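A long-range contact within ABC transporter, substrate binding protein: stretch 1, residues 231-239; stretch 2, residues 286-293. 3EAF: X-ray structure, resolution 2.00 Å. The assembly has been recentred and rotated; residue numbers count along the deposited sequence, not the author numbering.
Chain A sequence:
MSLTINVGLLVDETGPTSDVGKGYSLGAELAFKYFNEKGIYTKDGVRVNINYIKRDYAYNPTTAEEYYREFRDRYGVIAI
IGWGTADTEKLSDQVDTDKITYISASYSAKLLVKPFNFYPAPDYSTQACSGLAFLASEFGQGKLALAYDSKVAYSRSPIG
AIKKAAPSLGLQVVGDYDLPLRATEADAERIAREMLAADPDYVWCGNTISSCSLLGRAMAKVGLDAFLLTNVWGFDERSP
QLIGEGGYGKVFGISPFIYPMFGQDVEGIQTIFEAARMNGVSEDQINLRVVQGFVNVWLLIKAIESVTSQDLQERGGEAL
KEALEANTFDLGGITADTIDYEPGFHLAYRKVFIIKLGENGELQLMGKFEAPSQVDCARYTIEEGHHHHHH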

# COMPACT_ATOMS: atom_id res chain seq x y z
N ASN A 231 -8.85 -0.72 4.56
CA ASN A 231 -7.43 -0.74 4.29
C ASN A 231 -7.05 0.41 3.36
O ASN A 231 -7.93 1.04 2.77
CB ASN A 231 -7.03 -2.08 3.69
CG ASN A 231 -7.49 -2.25 2.26
OD1 ASN A 231 -6.68 -2.16 1.35
ND2 ASN A 231 -8.79 -2.50 2.06
N VAL A 232 -5.75 0.66 3.25
CA VAL A 232 -5.21 1.79 2.47
C VAL A 232 -5.71 1.87 1.01
O VAL A 232 -5.94 2.97 0.50
CB VAL A 232 -3.64 1.85 2.55
CG1 VAL A 232 -2.99 0.54 2.06
CG2 VAL A 232 -3.09 3.07 1.80
N TRP A 233 -5.87 0.72 0.35
CA TRP A 233 -6.31 0.69 -1.05
C TRP A 233 -7.82 0.82 -1.22
O TRP A 233 -8.32 0.81 -2.35
CB TRP A 233 -5.79 -0.58 -1.76
CG TRP A 233 -4.29 -0.74 -1.74
CD1 TRP A 233 -3.57 -1.62 -0.99
CD2 TRP A 233 -3.33 0.01 -2.50
NE1 TRP A 233 -2.23 -1.47 -1.23
CE2 TRP A 233 -2.05 -0.48 -2.16
CE3 TRP A 233 -3.43 1.04 -3.45
CZ2 TRP A 233 -0.88 0.03 -2.72
CZ3 TRP A 233 -2.26 1.54 -4.02
CH2 TRP A 233 -1.00 1.03 -3.65
N GLY A 234 -8.55 0.98 -0.12
CA GLY A 234 -10.03 0.98 -0.15
C GLY A 234 -10.67 2.34 0.01
O GLY A 234 -11.90 2.47 -0.02
N PHE A 235 -9.83 3.37 0.17
CA PHE A 235 -10.27 4.71 0.55
C PHE A 235 -9.27 5.73 0.03
O PHE A 235 -8.06 5.55 0.21
CB PHE A 235 -10.35 4.80 2.07
CG PHE A 235 -11.05 6.04 2.59
CD1 PHE A 235 -12.41 6.01 2.89
CD2 PHE A 235 -10.34 7.23 2.83
CE1 PHE A 235 -13.06 7.14 3.40
CE2 PHE A 235 -10.97 8.36 3.33
CZ PHE A 235 -12.34 8.31 3.62
N ASP A 236 -9.76 6.76 -0.64
CA ASP A 236 -8.94 7.91 -1.05
C ASP A 236 -9.82 9.12 -1.36
O ASP A 236 -10.98 9.16 -0.93
CB ASP A 236 -7.96 7.57 -2.21
CG ASP A 236 -8.66 7.13 -3.50
OD1 ASP A 236 -9.60 7.82 -3.96
OD2 ASP A 236 -8.26 6.08 -4.08
N GLU A 237 -9.27 10.08 -2.10
CA GLU A 237 -9.94 11.36 -2.41
C GLU A 237 -11.29 11.20 -3.12
O GLU A 237 -12.14 12.09 -3.04
CB GLU A 237 -9.02 12.25 -3.26
CG GLU A 237 -7.73 12.70 -2.56
CD GLU A 237 -6.57 11.73 -2.73
OE1 GLU A 237 -6.79 10.58 -3.18
OE2 GLU A 237 -5.43 12.11 -2.41
N ARG A 238 -11.49 10.06 -3.79
CA ARG A 238 -12.73 9.77 -4.53
C ARG A 238 -13.86 9.25 -3.64
O ARG A 238 -15.02 9.23 -4.05
CB ARG A 238 -12.46 8.74 -5.63
CG ARG A 238 -11.61 9.26 -6.78
CD ARG A 238 -11.12 8.11 -7.65
NE ARG A 238 -10.19 7.24 -6.91
CZ ARG A 238 -9.60 6.16 -7.41
NH1 ARG A 238 -9.82 5.77 -8.66
NH2 ARG A 238 -8.77 5.45 -6.65
N SER A 239 -13.51 8.84 -2.42
CA SER A 239 -14.45 8.16 -1.51
C SER A 239 -15.73 8.94 -1.18
O SER A 239 -16.80 8.33 -1.13
CB SER A 239 -13.74 7.69 -0.23
OG SER A 239 -12.82 6.65 -0.51
N ILE A 286 -2.80 14.73 -9.05
CA ILE A 286 -1.90 14.26 -8.00
C ILE A 286 -2.73 13.89 -6.77
O ILE A 286 -3.38 14.74 -6.16
CB ILE A 286 -0.82 15.31 -7.66
CG1 ILE A 286 -0.03 15.70 -8.92
CG2 ILE A 286 0.11 14.82 -6.53
CD1 ILE A 286 0.72 14.55 -9.60
N ASN A 287 -2.72 12.60 -6.43
CA ASN A 287 -3.54 12.07 -5.35
C ASN A 287 -2.75 11.03 -4.56
O ASN A 287 -1.59 10.77 -4.87
CB ASN A 287 -4.84 11.47 -5.91
CG ASN A 287 -4.59 10.43 -7.01
OD1 ASN A 287 -3.77 9.52 -6.86
ND2 ASN A 287 -5.29 10.56 -8.12
N LEU A 288 -3.37 10.44 -3.54
CA LEU A 288 -2.73 9.40 -2.72
C LEU A 288 -2.10 8.26 -3.54
O LEU A 288 -0.99 7.80 -3.23
CB LEU A 288 -3.73 8.83 -1.71
CG LEU A 288 -3.29 7.58 -0.95
CD1 LEU A 288 -2.13 7.91 0.00
CD2 LEU A 288 -4.47 6.96 -0.21
N ARG A 289 -2.79 7.81 -4.59
CA ARG A 289 -2.30 6.68 -5.39
C ARG A 289 -1.01 7.04 -6.11
O ARG A 289 -0.07 6.25 -6.17
CB ARG A 289 -3.37 6.21 -6.39
CG ARG A 289 -4.73 5.85 -5.77
CD ARG A 289 -4.57 5.07 -4.46
NE ARG A 289 -5.85 4.87 -3.77
CZ ARG A 289 -5.97 4.33 -2.57
NH1 ARG A 289 -4.90 3.92 -1.90
NH2 ARG A 289 -7.18 4.18 -2.04
N VAL A 290 -0.97 8.26 -6.64
CA VAL A 290 0.23 8.84 -7.23
C VAL A 290 1.37 8.89 -6.20
O VAL A 290 2.50 8.51 -6.51
CB VAL A 290 -0.05 10.24 -7.84
CG1 VAL A 290 1.22 10.87 -8.41
CG2 VAL A 290 -1.13 10.15 -8.92
N VAL A 291 1.07 9.32 -4.98
CA VAL A 291 2.06 9.31 -3.91
C VAL A 291 2.62 7.90 -3.68
O VAL A 291 3.83 7.71 -3.56
CB VAL A 291 1.49 9.89 -2.59
CG1 VAL A 291 2.53 9.80 -1.47
CG2 VAL A 291 1.03 11.34 -2.78
N GLN A 292 1.73 6.90 -3.64
CA GLN A 292 2.12 5.52 -3.33
C GLN A 292 3.10 4.96 -4.36
O GLN A 292 4.04 4.24 -3.99
CB GLN A 292 0.89 4.62 -3.19
CG GLN A 292 0.06 4.96 -1.96
CD GLN A 292 -1.13 4.07 -1.76
OE1 GLN A 292 -2.23 4.40 -2.16
NE2 GLN A 292 -0.92 2.93 -1.12
N GLY A 293 2.89 5.32 -5.62
CA GLY A 293 3.81 4.95 -6.70
C GLY A 293 5.13 5.70 -6.62
O GLY A 293 6.20 5.10 -6.74

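A buried charge is tolerated when its hydrogen-bonding groups find partners, and the packing of an irregular segment against the start of a helix in this substrate binding protein illustrates the principle well. At its centre is Arg289, which has the largest area covered by the opposing stretch of any residue here. Its CA-to-CB bond points sideways, yet the side chain, with chi1 and chi2 both m and chi3 t, brings the guanidinium up against the segment from Val232 to Asp236.

Each nitrogen of that group is engaged. Arg289 NE donates to Asp236 OD2 at 2.7 Å, forming a salt bridge, and Arg289 NH2 donates to the same Asp236 OD2 at 3.0 Å. The backbone supplies a second acceptor: Val232 O receives Arg289 NH1 at 2.8 Å and Arg289 NH2 at 3.1 Å. Both oxygens lie near the guanidinium plane, where its N-H bonds point. Within the helix, Arg289 NH1 also donates to Gln292 OE1 at 2.7 Å. Proximity alone is not enough, however: Phe235 O lies 2.8 Å from Arg289 NH2, but the angle is too poor for a hydrogen bond.

Asp236 is shared between two cations. Its OD2 also accepts from Arg238 NH2 at 2.7 Å, in a second salt bridge, while Asp236 OD1 takes Arg238 NE at 3.1 Å and caps the following turn by accepting Arg238 N at 2.9 Å. The carboxylate thus helps to offset the approach of two like charges, Arg238 NH2 and Arg289 NE, which stand 4.1 Å apart. The type I turn from Asp236 to Ser239 is closed by Ser239 N donating to Asp236 O at 3.0 Å, and Asp236 N in turn donates to Ser239 OG at 3.1 Å.

The beginning of a helix presents backbone NH groups that lack partners from a preceding turn, and here side chains from both stretches supply acceptors. Asn287, at the N-cap, accepts Val290 N through OD1 at 3.1 Å. Across the contact, Leu288 N donates to Glu237 OE2 at 2.9 Å, with a weak bond to Glu237 OE1 at 3.4 Å. The acidic side chain therefore ties the loop to the helix start through the backbone.

Van der Waals packing completes the contact. Leu288 CD2 sits 4.1 Å from Asp236 CB, and the polar Gln292 NE2 lies over one face of the Trp233 ring, 3.2 Å from Trp233 CH2. That amide nitrogen, like Trp233 NE1, is satisfied by a hydrogen bond elsewhere in the structure.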